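Local coordinates for peptidoglycan recognition protein-LC isoform LCx (Drosophila melanogaster, PDB 2F2L), which binds a diaminopimelate-containing anhydro-muropeptide and probably serves as a receptor in innate immune sensing of bacterial cell-wall fragments, at residues S53-S58 with D62-N67; A46-V51 with S100-F105; E124-K129 with T133-Y138; D19-P24 with G95-S100. All blocks are in the same frame, centred on the assembly; numbering follows the deposited sequence.

Interaction 1: residues S53-S58 with D62-N67; sequences SFHMDS and DHIGYN. With MLD (glcnac(beta1-4)-murnac(1,6-anhydro)-L-ala-gamma-D-glu-meso-a2pm-D-ala), chain G.
His55 meets the 62-67 loop and the bound muropeptide through both of its ring nitrogens. Its ND1 accepts the backbone N-H of Gly65 at 3.0 Å from N to ND1, the donor tilted slightly from the ring plane. Its NE2 donates, nearly straight (164°) and in the plane, to MLD OAG, the acetyl oxygen of the anhydro-muramic sugar, at 2.8 Å. The two bonds fix the rotation of the ring and are consistent with a neutral imidazole protonated on NE2. Beside it stands Tyr66, an offset edge-to-face partner with ring planes at 62°. The edge of His55 points toward the phenol face, and His55 CE1 lies 3.8 Å from Tyr66 CE2. The phenol OH reaches MLD OAM, the lactyl carbonyl oxygen, at 2.6 Å. At the start of the loop, Asp62 N gives an almost linear bond to MLD OBV, a carboxylate oxygen of the diaminopimelate, so backbone as well as side chains reads the ligand.

Behind this first shell, Met56 lies along the loop backbone. CG packs 3.6 Å from His63 C, and a bend at chi3 (76°) turns the methyl CE toward Asp62 O. Arg80 steadies the loop from outside by donating to the carbonyls of His63 and Ile64, while Trp61 meets the His55 ring. A helix end and the loop that leaves it, both facing one ligand, form here a wall of the peptidoglycan-binding groove of the PGRP fold, which is related to the N-acetylmuramoyl-L-alanine amidases.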
# COMPACT_ATOMS: atom_id res chain seq x y z
N SER B 53 -9.97 2.36 -5.98
CA SER B 53 -10.57 1.37 -5.09
C SER B 53 -10.14 1.56 -3.63
O SER B 53 -10.95 1.50 -2.71
CB SER B 53 -10.19 -0.02 -5.57
OG SER B 53 -10.90 -0.97 -4.80
N PHE B 54 -8.86 1.79 -3.43
CA PHE B 54 -8.33 2.09 -2.09
C PHE B 54 -9.02 3.31 -1.45
O PHE B 54 -9.40 3.30 -0.27
CB PHE B 54 -6.82 2.33 -2.19
CG PHE B 54 -6.10 2.25 -0.89
CD1 PHE B 54 -5.96 1.04 -0.24
CD2 PHE B 54 -5.55 3.38 -0.32
CE1 PHE B 54 -5.30 0.96 0.97
CE2 PHE B 54 -4.89 3.30 0.89
CZ PHE B 54 -4.77 2.10 1.54
N HIS B 55 -9.20 4.36 -2.23
CA HIS B 55 -9.83 5.58 -1.72
C HIS B 55 -11.34 5.43 -1.54
O HIS B 55 -11.88 5.82 -0.50
CB HIS B 55 -9.47 6.75 -2.64
CG HIS B 55 -8.03 7.14 -2.54
ND1 HIS B 55 -7.49 8.17 -3.28
CD2 HIS B 55 -7.03 6.67 -1.76
CE1 HIS B 55 -6.21 8.30 -2.97
NE2 HIS B 55 -5.90 7.40 -2.05
N MET B 56 -12.01 4.80 -2.50
CA MET B 56 -13.48 4.69 -2.47
C MET B 56 -14.00 3.51 -1.64
O MET B 56 -15.05 3.62 -1.01
CB MET B 56 -14.07 4.62 -3.89
CG MET B 56 -13.89 5.91 -4.71
SD MET B 56 -14.49 5.82 -6.41
CE MET B 56 -16.26 5.92 -6.16
N ASP B 57 -13.28 2.39 -1.66
CA ASP B 57 -13.73 1.16 -1.01
C ASP B 57 -13.07 0.96 0.35
O ASP B 57 -13.75 0.71 1.34
CB ASP B 57 -13.51 -0.06 -1.91
CG ASP B 57 -14.13 0.11 -3.29
OD1 ASP B 57 -15.19 0.76 -3.40
OD2 ASP B 57 -13.59 -0.43 -4.28
N SER B 58 -11.74 1.07 0.41
CA SER B 58 -11.03 0.83 1.65
C SER B 58 -11.16 2.01 2.64
O SER B 58 -11.39 1.80 3.82
CB SER B 58 -9.56 0.49 1.38
OG SER B 58 -9.43 -0.60 0.48
N ASP B 62 -15.62 9.45 -1.56
CA ASP B 62 -16.62 9.58 -2.63
C ASP B 62 -16.05 9.50 -4.07
O ASP B 62 -16.79 9.42 -5.05
CB ASP B 62 -17.38 10.88 -2.43
CG ASP B 62 -18.30 10.83 -1.21
OD1 ASP B 62 -18.85 9.75 -0.90
OD2 ASP B 62 -18.50 11.90 -0.58
N HIS B 63 -14.73 9.50 -4.18
CA HIS B 63 -14.04 9.44 -5.46
C HIS B 63 -12.56 9.21 -5.16
O HIS B 63 -12.12 9.28 -4.00
CB HIS B 63 -14.22 10.78 -6.22
CG HIS B 63 -14.12 10.67 -7.71
ND1 HIS B 63 -13.59 9.57 -8.35
CD2 HIS B 63 -14.46 11.54 -8.69
CE1 HIS B 63 -13.63 9.76 -9.66
NE2 HIS B 63 -14.16 10.95 -9.89
N ILE B 64 -11.78 8.95 -6.19
CA ILE B 64 -10.33 8.98 -6.06
C ILE B 64 -9.97 10.37 -5.48
O ILE B 64 -10.58 11.39 -5.83
CB ILE B 64 -9.65 8.72 -7.40
CG1 ILE B 64 -8.17 8.40 -7.21
CG2 ILE B 64 -9.82 9.91 -8.35
CD1 ILE B 64 -7.56 7.79 -8.43
N GLY B 65 -9.02 10.38 -4.56
CA GLY B 65 -8.74 11.54 -3.73
C GLY B 65 -7.99 12.65 -4.43
O GLY B 65 -8.13 13.80 -4.07
N TYR B 66 -7.21 12.31 -5.44
CA TYR B 66 -6.39 13.32 -6.11
C TYR B 66 -7.18 14.11 -7.16
O TYR B 66 -8.17 13.65 -7.70
CB TYR B 66 -5.17 12.66 -6.76
CG TYR B 66 -4.34 11.81 -5.80
CD1 TYR B 66 -3.75 12.38 -4.67
CD2 TYR B 66 -4.19 10.43 -6.00
CE1 TYR B 66 -2.99 11.60 -3.78
CE2 TYR B 66 -3.42 9.64 -5.13
CZ TYR B 66 -2.84 10.24 -4.02
OH TYR B 66 -2.08 9.49 -3.16
N ASN B 67 -6.74 15.33 -7.43
CA ASN B 67 -7.28 16.04 -8.56
C ASN B 67 -6.70 15.47 -9.85
O ASN B 67 -7.44 15.26 -10.82
CB ASN B 67 -7.01 17.53 -8.40
CG ASN B 67 -7.75 18.09 -7.23
OD1 ASN B 67 -9.00 18.25 -7.35
ND2 ASN B 67 -7.10 18.29 -6.19
CAA MLD G . 6.08 6.26 1.55
CAB MLD G . 4.98 7.16 2.10
OAC MLD G . 4.69 8.20 1.53
N2 MLD G . 4.40 6.71 3.20
C2 MLD G . 3.34 7.42 3.92
C3 MLD G . 3.79 7.50 5.39
O3 MLD G . 5.04 8.20 5.55
C4 MLD G . 2.68 8.09 6.26
O4 MLD G . 3.09 7.95 7.60
C5 MLD G . 1.39 7.29 6.04
C6 MLD G . 0.14 7.84 6.76
O6 MLD G . -0.92 6.84 6.65
O5 MLD G . 1.06 7.36 4.66
C1 MLD G . 2.03 6.68 3.83
O1 MLD G . 1.58 6.73 2.50
CA4 MLD G . 0.44 5.86 2.28
CA5 MLD G . 0.74 4.36 2.22
OA5 MLD G . 0.39 3.72 0.94
CA6 MLD G . -0.32 3.82 3.11
OA6 MLD G . -1.47 3.76 2.29
CA1 MLD G . -1.02 3.97 0.91
CA2 MLD G . -1.29 5.44 0.55
NAD MLD G . -1.50 5.56 -0.91
CAE MLD G . -2.58 6.10 -1.44
CAF MLD G . -2.60 6.11 -2.96
OAG MLD G . -3.51 6.57 -0.79
CA3 MLD G . -0.12 6.33 0.95
OAH MLD G . -0.53 7.74 1.10
CAI MLD G . -0.21 8.58 -0.04
CAJ MLD G . 1.15 9.22 0.07
CAL MLD G . -1.27 9.69 -0.15
OAM MLD G . -1.11 10.54 -1.02
N MLD G . -2.31 9.69 0.69
CA MLD G . -3.39 10.68 0.66
CB MLD G . -4.44 10.11 -0.30
C MLD G . -3.99 10.75 2.08
O MLD G . -4.34 9.71 2.65
NAN MLD G . -4.05 11.97 2.60
CAO MLD G . -4.57 12.30 3.93
CAP MLD G . -3.59 13.24 4.71
OBA MLD G . -4.09 13.88 5.64
OAQ MLD G . -2.39 13.33 4.36
CBB MLD G . -5.84 13.12 3.77
CBC MLD G . -7.03 12.36 3.20
CBD MLD G . -8.25 13.30 3.18
OBE MLD G . -8.13 14.52 3.13
NBF MLD G . -9.42 12.69 3.22
CBG MLD G . -10.69 13.44 3.21
CBH MLD G . -10.84 14.22 4.53
OBI MLD G . -10.59 13.70 5.61
NBJ MLD G . -11.23 15.49 4.39
CBK MLD G . -11.46 16.41 5.53
CBL MLD G . -12.89 16.95 5.42
CBM MLD G . -10.50 17.62 5.57
OBO MLD G . -9.97 18.00 4.49
OBN MLD G . -10.32 18.15 6.69
CBP MLD G . -11.84 12.45 2.98
CBQ MLD G . -13.14 13.16 2.57
CBR MLD G . -14.23 12.14 2.20
CBS MLD G . -15.31 12.73 1.29
CBT MLD G . -14.73 12.92 -0.12
OBV MLD G . -14.56 11.89 -0.79
OBU MLD G . -14.50 14.09 -0.50
NBW MLD G . -15.77 14.02 1.83

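Interaction 2: residues A46-V51 with S100-F105; sequences ARVNVV and SFIGTF
The packing of helix 41-58 against the end of the central sheet in the PGRP fold brings Val48 and Arg47 onto Ile102, in the chain just leaving strand 97-101. Ile102 does the work on its side with two of its carbons. The tip, CD1, meets Val48 CG2 at 3.5 Å, and the two side chains cross at about a right angle. The other branch, CG2, rests 3.9 Å from Arg47 CB. An extended chi2 (175°) carries the delta methyl well out from the chain to the helix surface, while CG2 lies anti to the Ile102 backbone N and serves the second neighbour.

Arg47 contributes only the root of its side chain. A bend at chi2 (-82°) leads the guanidinium off toward the 33-37 region, where NE donates to Gly37 O and NH2 makes a long, weak ion pair with Glu36. The polar atoms of the chain leaving the strand find partners of their own: Ile102 O accepts from Gln114 NE2, and Gly103 N is bonded to Thr33 OG1. Phe101, one residue back, packs instead on Leu115 and Cys118 of helix 112-127, so successive residues at the strand end serve different helices. Val51, one turn on from Val48, touches the muropeptide.

With just 107 Å² buried and aliphatic carbon on both sides, the contact itself is held by dispersion and the exclusion of water; it has little directionality of its own, and the neighbouring backbone atoms Ile102 O and Gly103 N are bonded separately.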
# COMPACT_ATOMS: atom_id res chain seq x y z
N ALA B 46 -3.98 0.60 -14.77
CA ALA B 46 -4.14 -0.42 -13.76
C ALA B 46 -3.85 0.14 -12.38
O ALA B 46 -4.62 -0.06 -11.46
CB ALA B 46 -3.22 -1.62 -14.05
N ARG B 47 -2.75 0.89 -12.25
CA ARG B 47 -2.34 1.49 -10.97
C ARG B 47 -3.34 2.47 -10.44
O ARG B 47 -3.53 2.56 -9.23
CB ARG B 47 -0.97 2.21 -11.09
CG ARG B 47 0.16 1.32 -11.55
CD ARG B 47 0.76 0.50 -10.45
NE ARG B 47 1.97 -0.14 -10.93
CZ ARG B 47 2.03 -1.36 -11.46
NH1 ARG B 47 0.96 -2.11 -11.56
NH2 ARG B 47 3.20 -1.83 -11.89
N VAL B 48 -3.96 3.24 -11.33
CA VAL B 48 -4.89 4.29 -10.92
C VAL B 48 -6.23 3.70 -10.51
O VAL B 48 -6.87 4.21 -9.58
CB VAL B 48 -5.09 5.34 -12.04
CG1 VAL B 48 -6.11 6.38 -11.60
CG2 VAL B 48 -3.75 6.02 -12.38
N ASN B 49 -6.66 2.65 -11.19
CA ASN B 49 -7.83 1.89 -10.75
C ASN B 49 -7.70 1.34 -9.32
O ASN B 49 -8.63 1.44 -8.54
CB ASN B 49 -8.16 0.77 -11.74
CG ASN B 49 -8.94 1.29 -12.94
OD1 ASN B 49 -8.45 1.29 -14.07
ND2 ASN B 49 -10.14 1.77 -12.68
N VAL B 50 -6.54 0.78 -8.99
CA VAL B 50 -6.30 0.26 -7.65
C VAL B 50 -6.33 1.40 -6.64
O VAL B 50 -6.93 1.27 -5.58
CB VAL B 50 -4.98 -0.54 -7.55
CG1 VAL B 50 -4.73 -1.00 -6.13
CG2 VAL B 50 -5.03 -1.76 -8.47
N VAL B 51 -5.69 2.52 -6.96
CA VAL B 51 -5.75 3.72 -6.11
C VAL B 51 -7.20 4.15 -5.88
O VAL B 51 -7.57 4.46 -4.74
CB VAL B 51 -4.91 4.90 -6.66
CG1 VAL B 51 -5.20 6.22 -5.88
CG2 VAL B 51 -3.40 4.57 -6.62
N SER B 100 -0.65 13.67 -7.66
CA SER B 100 0.15 12.56 -7.15
C SER B 100 0.99 11.96 -8.25
O SER B 100 0.47 11.64 -9.33
CB SER B 100 -0.76 11.47 -6.56
OG SER B 100 0.01 10.57 -5.77
N PHE B 101 2.29 11.78 -7.99
CA PHE B 101 3.15 11.03 -8.92
C PHE B 101 2.92 9.55 -8.65
O PHE B 101 3.00 9.11 -7.49
CB PHE B 101 4.62 11.37 -8.71
CG PHE B 101 5.05 12.66 -9.36
CD1 PHE B 101 4.42 13.86 -9.04
CD2 PHE B 101 6.10 12.68 -10.27
CE1 PHE B 101 4.81 15.07 -9.64
CE2 PHE B 101 6.51 13.89 -10.87
CZ PHE B 101 5.85 15.09 -10.53
N ILE B 102 2.61 8.79 -9.71
CA ILE B 102 2.36 7.37 -9.57
C ILE B 102 3.70 6.69 -9.33
O ILE B 102 4.62 6.77 -10.19
CB ILE B 102 1.65 6.77 -10.80
CG1 ILE B 102 0.31 7.47 -11.06
CG2 ILE B 102 1.41 5.28 -10.60
CD1 ILE B 102 -0.38 7.00 -12.36
N GLY B 103 3.82 6.06 -8.17
CA GLY B 103 5.05 5.40 -7.77
C GLY B 103 5.46 5.73 -6.36
O GLY B 103 4.70 6.32 -5.59
N THR B 104 6.69 5.33 -6.03
CA THR B 104 7.30 5.56 -4.74
C THR B 104 8.67 6.20 -4.97
O THR B 104 9.56 5.55 -5.55
CB THR B 104 7.49 4.22 -3.96
OG1 THR B 104 6.21 3.59 -3.78
CG2 THR B 104 8.11 4.46 -2.58
N PHE B 105 8.85 7.44 -4.49
CA PHE B 105 10.06 8.24 -4.81
C PHE B 105 10.90 8.58 -3.60
O PHE B 105 11.49 9.66 -3.50
CB PHE B 105 9.65 9.46 -5.65
CG PHE B 105 8.90 9.05 -6.84
CD1 PHE B 105 9.56 8.46 -7.92
CD2 PHE B 105 7.52 9.08 -6.84
CE1 PHE B 105 8.87 8.00 -9.00
CE2 PHE B 105 6.82 8.62 -7.93
CZ PHE B 105 7.48 8.08 -9.01

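Interaction 3: residues E124-K129 with T133-Y138; sequences EGVRLK and TNYRLY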
# COMPACT_ATOMS: atom_id res chain seq x y z
N GLU B 124 -0.69 24.43 -17.77
CA GLU B 124 -2.01 24.42 -18.35
C GLU B 124 -3.01 25.01 -17.36
O GLU B 124 -3.87 25.80 -17.74
CB GLU B 124 -2.39 22.99 -18.77
CG GLU B 124 -3.77 22.85 -19.42
CD GLU B 124 -3.78 23.15 -20.92
OE1 GLU B 124 -2.75 23.61 -21.48
OE2 GLU B 124 -4.83 22.92 -21.55
N GLY B 125 -2.90 24.62 -16.09
CA GLY B 125 -3.73 25.21 -15.03
C GLY B 125 -3.67 26.73 -14.90
O GLY B 125 -4.71 27.38 -14.72
N VAL B 126 -2.47 27.30 -14.99
CA VAL B 126 -2.30 28.77 -15.00
C VAL B 126 -2.97 29.36 -16.26
O VAL B 126 -3.71 30.33 -16.17
CB VAL B 126 -0.81 29.19 -14.95
CG1 VAL B 126 -0.62 30.72 -15.21
CG2 VAL B 126 -0.18 28.78 -13.63
N ARG B 127 -2.69 28.75 -17.41
CA ARG B 127 -3.22 29.19 -18.69
C ARG B 127 -4.76 29.19 -18.72
O ARG B 127 -5.37 30.07 -19.31
CB ARG B 127 -2.69 28.31 -19.83
CG ARG B 127 -2.92 28.86 -21.23
CD ARG B 127 -2.59 27.82 -22.32
NE ARG B 127 -3.54 26.69 -22.34
CZ ARG B 127 -4.64 26.62 -23.09
NH1 ARG B 127 -5.00 27.61 -23.90
NH2 ARG B 127 -5.41 25.53 -23.02
N LEU B 128 -5.37 28.19 -18.09
CA LEU B 128 -6.83 28.09 -18.05
C LEU B 128 -7.44 28.88 -16.89
O LEU B 128 -8.65 28.87 -16.71
CB LEU B 128 -7.26 26.63 -17.94
CG LEU B 128 -6.83 25.68 -19.06
CD1 LEU B 128 -7.21 24.25 -18.68
CD2 LEU B 128 -7.44 26.08 -20.38
N LYS B 129 -6.60 29.53 -16.08
CA LYS B 129 -7.07 30.26 -14.90
C LYS B 129 -7.65 29.36 -13.80
O LYS B 129 -8.47 29.81 -13.00
CB LYS B 129 -8.12 31.31 -15.29
CG LYS B 129 -7.58 32.69 -15.44
CD LYS B 129 -6.73 32.85 -16.67
CE LYS B 129 -6.74 34.30 -17.13
NZ LYS B 129 -5.38 34.70 -17.58
N THR B 133 -1.48 32.85 -11.19
CA THR B 133 -0.17 33.07 -11.80
C THR B 133 0.95 32.89 -10.77
O THR B 133 2.03 32.39 -11.11
CB THR B 133 -0.11 34.50 -12.42
OG1 THR B 133 -1.03 34.58 -13.53
CG2 THR B 133 1.29 34.83 -12.91
N ASN B 134 0.70 33.25 -9.51
CA ASN B 134 1.70 33.09 -8.44
C ASN B 134 1.35 32.00 -7.40
O ASN B 134 1.57 32.18 -6.19
CB ASN B 134 1.95 34.44 -7.75
CG ASN B 134 0.67 35.08 -7.20
OD1 ASN B 134 -0.45 34.63 -7.49
ND2 ASN B 134 0.84 36.14 -6.42
N TYR B 135 0.83 30.87 -7.87
CA TYR B 135 0.43 29.78 -6.98
C TYR B 135 1.62 29.27 -6.18
O TYR B 135 2.76 29.26 -6.67
CB TYR B 135 -0.21 28.62 -7.76
CG TYR B 135 0.76 27.85 -8.63
CD1 TYR B 135 1.52 26.80 -8.10
CD2 TYR B 135 0.91 28.17 -9.98
CE1 TYR B 135 2.43 26.09 -8.91
CE2 TYR B 135 1.81 27.46 -10.78
CZ TYR B 135 2.56 26.42 -10.24
OH TYR B 135 3.45 25.74 -11.03
N ARG B 136 1.35 28.87 -4.94
CA ARG B 136 2.36 28.28 -4.07
C ARG B 136 2.31 26.74 -4.18
O ARG B 136 1.22 26.16 -4.16
CB ARG B 136 2.15 28.74 -2.63
CG ARG B 136 2.37 30.25 -2.45
CD ARG B 136 2.50 30.65 -0.99
NE ARG B 136 2.23 32.07 -0.76
CZ ARG B 136 2.53 32.74 0.35
NH1 ARG B 136 3.12 32.12 1.37
NH2 ARG B 136 2.23 34.03 0.46
N LEU B 137 3.48 26.12 -4.34
CA LEU B 137 3.57 24.67 -4.48
C LEU B 137 4.23 24.08 -3.24
O LEU B 137 5.24 24.62 -2.76
CB LEU B 137 4.35 24.29 -5.73
CG LEU B 137 4.42 22.78 -5.99
CD1 LEU B 137 4.28 22.47 -7.45
CD2 LEU B 137 5.72 22.20 -5.44
N TYR B 138 3.66 22.99 -2.73
CA TYR B 138 4.15 22.30 -1.54
C TYR B 138 4.29 20.79 -1.77
O TYR B 138 3.56 20.20 -2.56
CB TYR B 138 3.21 22.50 -0.35
CG TYR B 138 2.89 23.94 -0.04
CD1 TYR B 138 3.71 24.69 0.80
CD2 TYR B 138 1.75 24.54 -0.57
CE1 TYR B 138 3.41 26.00 1.09
CE2 TYR B 138 1.45 25.85 -0.29
CZ TYR B 138 2.28 26.58 0.53
OH TYR B 138 1.95 27.90 0.80
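Val126, in the last turn of helix 112-127, divides its two methyls between Tyr135 and Thr133. CG2 comes in at the edge of the phenol, close to the ring plane, 3.7 Å from Tyr135 CE2 and only a little farther from CD2; the two side chains cross at about a right angle. CG1 lies against the other part of the turn, 4.2 Å from Thr133 CA. Thr133 meets it with CA and OG1 at about the same distance, although its CB points away from the helix.

Tyr135 is set for this by its first torsion of 70°, which places CG between its own backbone N and carbonyl carbon and turns the CD2-CE2 edge of the ring toward Val126. Leu122, one turn earlier in the helix, also packs on this ring, and His162 stacks on it. The element is a helix-to-strand connection: helix 112-127 closes in a Schellman motif, with Lys129 at positive phi and Lys129 N bonded to Val126 O at 3.0 Å. The chain then runs through the short strand 131-132 and turns a corner at residues 133 and 134 before entering strand 135-139, an outermost strand of the sheet.

On the solvent side of the same turn Arg127 grips Glu124 side-on, with NE to OE1 and NH2 to OE2. The NH2–OE2 salt bridge measures 3.1 Å, and both nitrogens approach from above the carboxylate plane.

Interaction 4: residues D19-P24 with G95-S100; sequences DAQQLP and GSIGIS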
# COMPACT_ATOMS: atom_id res chain seq x y z
N ASP B 19 -18.01 18.80 -3.77
CA ASP B 19 -17.94 20.24 -3.52
C ASP B 19 -17.06 20.91 -4.57
O ASP B 19 -15.98 20.42 -4.90
CB ASP B 19 -17.35 20.53 -2.13
CG ASP B 19 -18.27 20.15 -0.99
OD1 ASP B 19 -19.48 19.94 -1.20
OD2 ASP B 19 -17.77 20.07 0.15
N ALA B 20 -17.54 22.05 -5.06
CA ALA B 20 -16.81 22.84 -6.04
C ALA B 20 -15.83 23.80 -5.36
O ALA B 20 -16.06 24.27 -4.24
CB ALA B 20 -17.78 23.62 -6.89
N GLN B 21 -14.72 24.07 -6.05
CA GLN B 21 -13.71 25.00 -5.57
C GLN B 21 -14.01 26.40 -6.06
O GLN B 21 -14.59 26.56 -7.13
CB GLN B 21 -12.34 24.62 -6.13
CG GLN B 21 -11.89 23.22 -5.81
CD GLN B 21 -10.71 23.19 -4.86
OE1 GLN B 21 -10.62 23.99 -3.93
NE2 GLN B 21 -9.80 22.27 -5.09
N GLN B 22 -13.61 27.40 -5.27
CA GLN B 22 -13.51 28.77 -5.76
C GLN B 22 -12.24 28.86 -6.59
O GLN B 22 -11.14 28.52 -6.12
CB GLN B 22 -13.47 29.78 -4.60
CG GLN B 22 -13.37 31.25 -5.05
CD GLN B 22 -14.24 32.21 -4.25
OE1 GLN B 22 -14.82 31.84 -3.22
NE2 GLN B 22 -14.36 33.45 -4.72
N LEU B 23 -12.40 29.28 -7.84
CA LEU B 23 -11.28 29.46 -8.75
C LEU B 23 -10.97 30.95 -8.83
O LEU B 23 -11.87 31.77 -8.64
CB LEU B 23 -11.62 28.90 -10.13
CG LEU B 23 -12.00 27.42 -10.23
CD1 LEU B 23 -12.49 27.10 -11.66
CD2 LEU B 23 -10.85 26.52 -9.87
N PRO B 24 -9.70 31.32 -9.10
CA PRO B 24 -8.52 30.46 -9.27
C PRO B 24 -7.96 29.93 -7.96
O PRO B 24 -8.16 30.54 -6.92
CB PRO B 24 -7.50 31.40 -9.93
CG PRO B 24 -7.89 32.76 -9.45
CD PRO B 24 -9.37 32.75 -9.27
N GLY B 95 -9.27 24.77 -1.65
CA GLY B 95 -8.33 25.80 -2.11
C GLY B 95 -6.98 25.27 -2.56
O GLY B 95 -6.02 26.03 -2.71
N SER B 96 -6.90 23.97 -2.80
CA SER B 96 -5.69 23.41 -3.36
C SER B 96 -5.98 22.40 -4.46
O SER B 96 -7.11 21.89 -4.60
CB SER B 96 -4.86 22.79 -2.25
OG SER B 96 -5.44 21.60 -1.75
N ILE B 97 -4.96 22.16 -5.28
CA ILE B 97 -4.95 21.10 -6.29
C ILE B 97 -3.91 20.06 -5.84
O ILE B 97 -2.74 20.39 -5.61
CB ILE B 97 -4.58 21.67 -7.68
CG1 ILE B 97 -5.73 22.50 -8.24
CG2 ILE B 97 -4.21 20.58 -8.65
CD1 ILE B 97 -7.01 21.72 -8.52
N GLY B 98 -4.36 18.81 -5.67
CA GLY B 98 -3.50 17.70 -5.30
C GLY B 98 -3.13 16.85 -6.51
O GLY B 98 -3.98 16.28 -7.18
N ILE B 99 -1.84 16.79 -6.80
CA ILE B 99 -1.30 16.01 -7.90
C ILE B 99 -0.38 14.92 -7.31
O ILE B 99 0.51 15.21 -6.50
CB ILE B 99 -0.47 16.91 -8.85
CG1 ILE B 99 -1.36 18.03 -9.42
CG2 ILE B 99 0.16 16.10 -9.95
CD1 ILE B 99 -0.59 19.15 -10.04
N SER B 100 -0.65 13.67 -7.66
CA SER B 100 0.15 12.56 -7.15
C SER B 100 0.99 11.96 -8.25
O SER B 100 0.47 11.64 -9.33
CB SER B 100 -0.76 11.47 -6.56
OG SER B 100 0.01 10.57 -5.77
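Gln21 lays its carboxamide against the backbone of Gly95 and Ser96 and is held there by both of its polar atoms. OE1 accepts the N-H of Gly95 at 2.8 Å from N to OE1, with the donor in the carbonyl plane and an N-H...O angle of 155°. NE2 donates to Ser96 O, also at 2.8 Å, but less straight (141°), the nitrogen tilted from the carbonyl plane of Ser96. A glutamine amide used in this way imitates a peptide group, offering a C=O to one backbone N-H and an N-H to a nearby backbone C=O. Because the two bonds demand opposite ends of the amide, they settle which way round it sits. Chi2 of -112° bends the chain and turns the amide across the approach to the strand. The polar group is buried, and NE2 has a further, weak bond to Tyr84 O, so neither end lacks a partner.

On the other side, Gly95 runs at positive phi, letting the chain turn its N-H to the glutamine just before the strand. Ser96 directs its CB away from Gln21, and its hydroxyl is hydrogen-bonded to the carbonyls of Tyr92 and Asn93. Asp83 bonds the backbone of Gln21.

From here residues 19-24 pass through a cis peptide before Pro24 into strand 25-32, which runs parallel to strand 97-101 in the central sheet. Ile97 packs on Ile25 and Leu131, and Ile99 reaches Leu121 and Leu122 of helix 112-127.

In the fold
Interactions 1 and 2 use successive parts of helix 41-58, and their side chains touch: Ile64 packs on Val48 and Val51. Interaction 1 is buried and polar, facing the ligand; interaction 2, also buried, is purely aliphatic where the helix meets the strand end. The segments of interactions 2 and 4 overlap at Ser100, and the contacts lie just beyond the end and at the start of strand 97-101, with centres about 20 Å apart. Interaction 3 is partly exposed, on the other side of the chain's centre from interaction 1, and touches interaction 4 through Lys129 and Pro24. Polar side chains bind backbone or ligand in interactions 1 and 4, whereas interactions 2 and 3 rest on methyl packing.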